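Enoyl-CoA hydratase subunit I (PDB 2PBP) probably acts as a hydro-lyase of the enoyl-CoA hydratase/isomerase family, adding water across the double bond of enoyl-CoA thioesters. Local coordinates at residues G142-L147 with E158-G163; L29-V34 with L82-D87. All coordinates share one frame; numbering follows the deposited sequence.

The two contacts join separate helices of a crotonase-type fold and lie in series along the chain: both segments of interaction 2 precede those of interaction 1. Interaction 2 sets the start of helix 31-46 against the turn between helices 76-82 and 86-92; interaction 1 pairs helix 143-151 with helix 153-162. Their centres lie about 19 Å apart and their nearest atoms about 6 Å, without touching. Their own residues link them indirectly: F85 rests on A141, just ahead of helix 143-151, and R146 bonds through NH2 to S92 OG, tying that helix to 86-92. Interaction 1 is apolar, with no hydrogen bond across it; interaction 2 is bridged by two waters near the surface.

Interaction 1: residues G142-L147 with E158-G163; sequences GGTQRL and EWLWTG
T144 and L160, with CA atoms 7.3 Å apart, mark where helix segments 143-147 and 158-162 pass at 159°, nearly antiparallel, their axes 11.0 Å from each other. That wide spacing is filled by leucine. L160 pushes CD1 to 4.0 Å from T144 CA, so that its tip meets the backbone itself, while its other methyl, CD2, lies 4.2 Å from T144 CG2. L147 answers from the next turn: with CG anti to its backbone N (chi1 -170°), it sends CD2 to 4.1 Å from L160 CG, and the two leucines overlap side by side, each running toward the other's helix. The same methyl reaches W159 CB at 4.3 Å, touching the stem of the tryptophan. No hydrogen bond crosses between the helices. Polar groups are settled within each one instead: T144 OG1 donates to a lone pair of Q145 OE1, in the carbonyl plane, at 3.1 Å. In the partner helix, E158 O is gripped from opposite faces of its plane by T162 N and by T162 OG1, the latter at 2.8 Å. L147 also touches F111 and I176, and L160 touches F130. G143 N donates to E112 OE2, tying the start of the first helix to helix 109-115. With a single residue between helices 143-151 and 153-162, this is a helical hairpin, here set within the crotonase fold.

Interaction 2: residues L29-V34 with L82-D87; sequences LSRQMV and LNQFAD
R31 meets L82 and Q84 because its chain bends at chi3 (-56°), carrying the guanidinium across L82, while Q84, with CG between its backbone N and carbonyl carbon (chi1 76°), faces R31 with CB and carries OE1 to a shared water. In this crotonase-fold protein, the contact seats a capped helix start against a type I turn, N83 to A86. S30 supplies the N-cap, its OG accepting from M33 N at 3.2 Å, and R31 N is bonded to E70 OE2. L82 CD1 lies over the centre of one guanidinium face, 3.9 Å from R31 CZ. R31 CD rests on Q84 CB at 3.7 Å, where the arginine passes athwart the glutamine chain. A water accepts from R31 NH1 at 2.7 Å and donates to Q84 OE1, also at 2.7 Å, spanning guanidinium and amide planes turned 56° apart. Cut back to an alanine, R31 would probably leave L82 CD1 without the flat group it covers and this water without its donor. Deeper in, V34 CG1 packs against D87 CB at 3.9 Å. Beside that pair a second water donates both its hydrogens, to R31 O at 2.7 Å and to D87 OD2 at 2.6 Å.

Interaction 1: residues G142-L147 with E158-G163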
loop_
_atom_site.group_PDB
_atom_site.type_symbol
_atom_site.label_atom_id
_atom_site.label_comp_id
_atom_site.label_asym_id
_atom_site.label_seq_id
_atom_site.Cartn_x
_atom_site.Cartn_y
_atom_site.Cartn_z
ATOM N N GLY A 142 -20.108 1.862 5.088
ATOM C CA GLY A 142 -18.833 1.777 4.399
ATOM C C GLY A 142 -18.650 0.623 3.433
ATOM O O GLY A 142 -17.681 0.598 2.678
ATOM N N GLY A 143 -19.573 -0.333 3.456
ATOM C CA GLY A 143 -19.478 -1.482 2.571
ATOM C C GLY A 143 -19.244 -1.157 1.104
ATOM O O GLY A 143 -18.354 -1.732 0.475
ATOM N N THR A 144 -20.032 -0.240 0.547
ATOM C CA THR A 144 -19.874 0.109 -0.863
ATOM C C THR A 144 -18.559 0.837 -1.118
ATOM O O THR A 144 -17.988 0.740 -2.204
ATOM C CB THR A 144 -21.025 1.004 -1.375
ATOM O OG1 THR A 144 -20.976 2.278 -0.721
ATOM C CG2 THR A 144 -22.367 0.352 -1.108
ATOM N N GLN A 145 -18.077 1.558 -0.111
ATOM C CA GLN A 145 -16.842 2.317 -0.250
ATOM C C GLN A 145 -15.587 1.465 -0.116
ATOM O O GLN A 145 -14.748 1.435 -1.018
ATOM C CB GLN A 145 -16.801 3.446 0.783
ATOM C CG GLN A 145 -17.994 4.393 0.719
ATOM C CD GLN A 145 -18.193 4.979 -0.667
ATOM O OE1 GLN A 145 -19.161 4.653 -1.361
ATOM N NE2 GLN A 145 -17.271 5.837 -1.084
ATOM N N ARG A 146 -15.458 0.773 1.010
ATOM C CA ARG A 146 -14.283 -0.053 1.239
ATOM C C ARG A 146 -14.129 -1.192 0.236
ATOM O O ARG A 146 -13.013 -1.486 -0.193
ATOM C CB ARG A 146 -14.285 -0.596 2.672
ATOM C CG ARG A 146 -14.080 0.484 3.742
ATOM C CD ARG A 146 -13.708 -0.136 5.086
ATOM N NE ARG A 146 -13.261 0.852 6.067
ATOM C CZ ARG A 146 -14.054 1.470 6.937
ATOM N NH1 ARG A 146 -15.356 1.212 6.963
ATOM N NH2 ARG A 146 -13.541 2.351 7.788
ATOM N N LEU A 147 -15.229 -1.828 -0.155
ATOM C CA LEU A 147 -15.132 -2.923 -1.119
ATOM C C LEU A 147 -14.640 -2.413 -2.474
ATOM O O LEU A 147 -13.771 -3.023 -3.097
ATOM C CB LEU A 147 -16.486 -3.627 -1.300
ATOM C CG LEU A 147 -16.417 -4.937 -2.100
ATOM C CD1 LEU A 147 -15.665 -5.981 -1.283
ATOM C CD2 LEU A 147 -17.819 -5.449 -2.422
ATOM N N GLU A 158 -20.714 -6.249 -8.937
ATOM C CA GLU A 158 -21.204 -7.608 -9.106
ATOM C C GLU A 158 -21.691 -8.114 -7.742
ATOM O O GLU A 158 -22.821 -8.585 -7.603
ATOM C CB GLU A 158 -20.077 -8.509 -9.628
ATOM C CG GLU A 158 -20.527 -9.884 -10.094
ATOM C CD GLU A 158 -19.360 -10.781 -10.474
ATOM O OE1 GLU A 158 -18.461 -10.318 -11.205
ATOM O OE2 GLU A 158 -19.341 -11.953 -10.044
ATOM N N TRP A 159 -20.841 -7.992 -6.728
ATOM C CA TRP A 159 -21.199 -8.455 -5.395
ATOM C C TRP A 159 -22.282 -7.626 -4.714
ATOM O O TRP A 159 -23.172 -8.175 -4.065
ATOM C CB TRP A 159 -19.955 -8.500 -4.503
ATOM C CG TRP A 159 -18.920 -9.452 -5.012
ATOM C CD1 TRP A 159 -17.795 -9.143 -5.719
ATOM C CD2 TRP A 159 -18.944 -10.877 -4.896
ATOM N NE1 TRP A 159 -17.114 -10.290 -6.053
ATOM C CE2 TRP A 159 -17.799 -11.369 -5.560
ATOM C CE3 TRP A 159 -19.824 -11.787 -4.299
ATOM C CZ2 TRP A 159 -17.508 -12.736 -5.642
ATOM C CZ3 TRP A 159 -19.536 -13.150 -4.379
ATOM C CH2 TRP A 159 -18.386 -13.607 -5.047
ATOM N N LEU A 160 -22.201 -6.307 -4.859
ATOM C CA LEU A 160 -23.168 -5.411 -4.234
ATOM C C LEU A 160 -24.564 -5.501 -4.851
ATOM O O LEU A 160 -25.563 -5.437 -4.137
ATOM C CB LEU A 160 -22.653 -3.969 -4.301
ATOM C CG LEU A 160 -21.377 -3.706 -3.493
ATOM C CD1 LEU A 160 -20.762 -2.377 -3.901
ATOM C CD2 LEU A 160 -21.711 -3.715 -2.001
ATOM N N TRP A 161 -24.629 -5.661 -6.169
ATOM C CA TRP A 161 -25.914 -5.750 -6.864
ATOM C C TRP A 161 -26.626 -7.096 -6.703
ATOM O O TRP A 161 -27.856 -7.148 -6.688
ATOM C CB TRP A 161 -25.732 -5.475 -8.358
ATOM C CG TRP A 161 -25.628 -4.024 -8.742
ATOM C CD1 TRP A 161 -25.889 -2.934 -7.956
ATOM C CD2 TRP A 161 -25.309 -3.517 -10.040
ATOM N NE1 TRP A 161 -25.758 -1.778 -8.691
ATOM C CE2 TRP A 161 -25.403 -2.107 -9.976
ATOM C CE3 TRP A 161 -24.958 -4.115 -11.259
ATOM C CZ2 TRP A 161 -25.157 -1.287 -11.081
ATOM C CZ3 TRP A 161 -24.713 -3.302 -12.358
ATOM C CH2 TRP A 161 -24.815 -1.900 -12.261
ATOM N N THR A 162 -25.859 -8.178 -6.585
ATOM C CA THR A 162 -26.436 -9.520 -6.456
ATOM C C THR A 162 -26.608 -10.019 -5.025
ATOM O O THR A 162 -27.473 -10.857 -4.756
ATOM C CB THR A 162 -25.590 -10.567 -7.211
ATOM O OG1 THR A 162 -24.305 -10.693 -6.585
ATOM C CG2 THR A 162 -25.413 -10.160 -8.659
ATOM N N GLY A 163 -25.782 -9.517 -4.114
ATOM C CA GLY A 163 -25.864 -9.943 -2.731
ATOM C C GLY A 163 -25.318 -11.344 -2.509
ATOM O O GLY A 163 -25.539 -11.940 -1.456
#

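Interaction 2: residues L29-V34 with L82-D87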
loop_
_atom_site.group_PDB
_atom_site.type_symbol
_atom_site.label_atom_id
_atom_site.label_comp_id
_atom_site.label_asym_id
_atom_site.label_seq_id
_atom_site.Cartn_x
_atom_site.Cartn_y
_atom_site.Cartn_z
ATOM N N LEU A 29 -25.452 -7.224 14.150
ATOM C CA LEU A 29 -24.961 -5.887 14.448
ATOM C C LEU A 29 -26.066 -4.838 14.525
ATOM O O LEU A 29 -26.205 -3.994 13.641
ATOM C CB LEU A 29 -23.910 -5.465 13.417
ATOM C CG LEU A 29 -22.630 -6.301 13.472
ATOM C CD1 LEU A 29 -21.616 -5.775 12.471
ATOM C CD2 LEU A 29 -22.064 -6.250 14.881
ATOM N N SER A 30 -26.853 -4.907 15.592
ATOM C CA SER A 30 -27.926 -3.946 15.819
ATOM C C SER A 30 -27.232 -2.674 16.287
ATOM O O SER A 30 -26.034 -2.696 16.567
ATOM C CB SER A 30 -28.852 -4.447 16.924
ATOM O OG SER A 30 -28.127 -4.636 18.130
ATOM N N ARG A 31 -27.963 -1.569 16.378
ATOM C CA ARG A 31 -27.344 -0.334 16.834
ATOM C C ARG A 31 -26.755 -0.519 18.233
ATOM O O ARG A 31 -25.700 0.033 18.547
ATOM C CB ARG A 31 -28.355 0.817 16.841
ATOM C CG ARG A 31 -28.845 1.240 15.461
ATOM C CD ARG A 31 -29.542 2.593 15.527
ATOM N NE ARG A 31 -30.638 2.600 16.495
ATOM C CZ ARG A 31 -31.825 2.043 16.285
ATOM N NH1 ARG A 31 -32.082 1.435 15.135
ATOM N NH2 ARG A 31 -32.755 2.090 17.229
ATOM N N GLN A 32 -27.427 -1.306 19.069
ATOM C CA GLN A 32 -26.950 -1.548 20.429
ATOM C C GLN A 32 -25.624 -2.307 20.423
ATOM O O GLN A 32 -24.695 -1.958 21.154
ATOM C CB GLN A 32 -27.994 -2.335 21.228
ATOM C CG GLN A 32 -27.575 -2.683 22.653
ATOM C CD GLN A 32 -27.161 -1.466 23.456
ATOM O OE1 GLN A 32 -27.739 -0.387 23.316
ATOM N NE2 GLN A 32 -26.161 -1.638 24.317
ATOM N N MET A 33 -25.544 -3.346 19.597
ATOM C CA MET A 33 -24.329 -4.153 19.487
ATOM C C MET A 33 -23.161 -3.293 19.006
ATOM O O MET A 33 -22.066 -3.342 19.569
ATOM C CB MET A 33 -24.561 -5.317 18.513
ATOM C CG MET A 33 -23.312 -6.132 18.169
ATOM S SD MET A 33 -22.607 -7.053 19.559
ATOM C CE MET A 33 -23.426 -8.653 19.338
ATOM N N VAL A 34 -23.397 -2.502 17.964
ATOM C CA VAL A 34 -22.353 -1.635 17.428
ATOM C C VAL A 34 -21.851 -0.660 18.491
ATOM O O VAL A 34 -20.645 -0.450 18.623
ATOM C CB VAL A 34 -22.862 -0.839 16.203
ATOM C CG1 VAL A 34 -21.791 0.147 15.731
ATOM C CG2 VAL A 34 -23.228 -1.806 15.081
ATOM N N LEU A 82 -31.294 9.550 13.985
ATOM C CA LEU A 82 -30.533 8.490 14.646
ATOM C C LEU A 82 -29.035 8.641 14.399
ATOM O O LEU A 82 -28.231 8.441 15.309
ATOM C CB LEU A 82 -30.986 7.108 14.160
ATOM C CG LEU A 82 -32.242 6.515 14.803
ATOM C CD1 LEU A 82 -32.597 5.198 14.124
ATOM C CD2 LEU A 82 -32.005 6.303 16.289
ATOM N N ASN A 83 -28.670 8.985 13.166
ATOM C CA ASN A 83 -27.266 9.160 12.793
ATOM C C ASN A 83 -26.439 7.989 13.326
ATOM O O ASN A 83 -25.360 8.171 13.896
ATOM C CB ASN A 83 -26.747 10.490 13.348
ATOM C CG ASN A 83 -25.361 10.837 12.836
ATOM O OD1 ASN A 83 -24.913 10.309 11.819
ATOM N ND2 ASN A 83 -24.680 11.739 13.534
ATOM N N GLN A 84 -26.952 6.781 13.113
ATOM C CA GLN A 84 -26.310 5.563 13.595
ATOM C C GLN A 84 -24.930 5.276 13.015
ATOM O O GLN A 84 -24.128 4.576 13.632
ATOM C CB GLN A 84 -27.216 4.359 13.328
ATOM C CG GLN A 84 -27.241 3.906 11.872
ATOM C CD GLN A 84 -28.413 2.986 11.577
ATOM O OE1 GLN A 84 -29.565 3.411 11.618
ATOM N NE2 GLN A 84 -28.123 1.721 11.285
ATOM N N PHE A 85 -24.642 5.807 11.836
ATOM C CA PHE A 85 -23.352 5.527 11.228
ATOM C C PHE A 85 -22.200 6.347 11.787
ATOM O O PHE A 85 -21.049 6.146 11.410
ATOM C CB PHE A 85 -23.472 5.651 9.711
ATOM C CG PHE A 85 -24.466 4.691 9.130
ATOM C CD1 PHE A 85 -24.261 3.315 9.233
ATOM C CD2 PHE A 85 -25.645 5.153 8.555
ATOM C CE1 PHE A 85 -25.222 2.412 8.777
ATOM C CE2 PHE A 85 -26.612 4.261 8.097
ATOM C CZ PHE A 85 -26.402 2.887 8.208
ATOM N N ALA A 86 -22.510 7.261 12.704
ATOM C CA ALA A 86 -21.461 8.054 13.338
ATOM C C ALA A 86 -20.636 7.087 14.185
ATOM O O ALA A 86 -19.436 7.283 14.376
ATOM C CB ALA A 86 -22.065 9.138 14.215
ATOM N N ASP A 87 -21.286 6.041 14.693
ATOM C CA ASP A 87 -20.585 5.040 15.496
ATOM C C ASP A 87 -19.600 4.285 14.612
ATOM O O ASP A 87 -18.519 3.903 15.057
ATOM C CB ASP A 87 -21.567 4.049 16.129
ATOM C CG ASP A 87 -22.053 4.497 17.495
ATOM O OD1 ASP A 87 -21.586 5.551 17.979
ATOM O OD2 ASP A 87 -22.896 3.790 18.088
HETATM O O HOH W 1 -31.464 1.673 12.520
HETATM O O HOH W 2 -24.884 2.275 17.280
#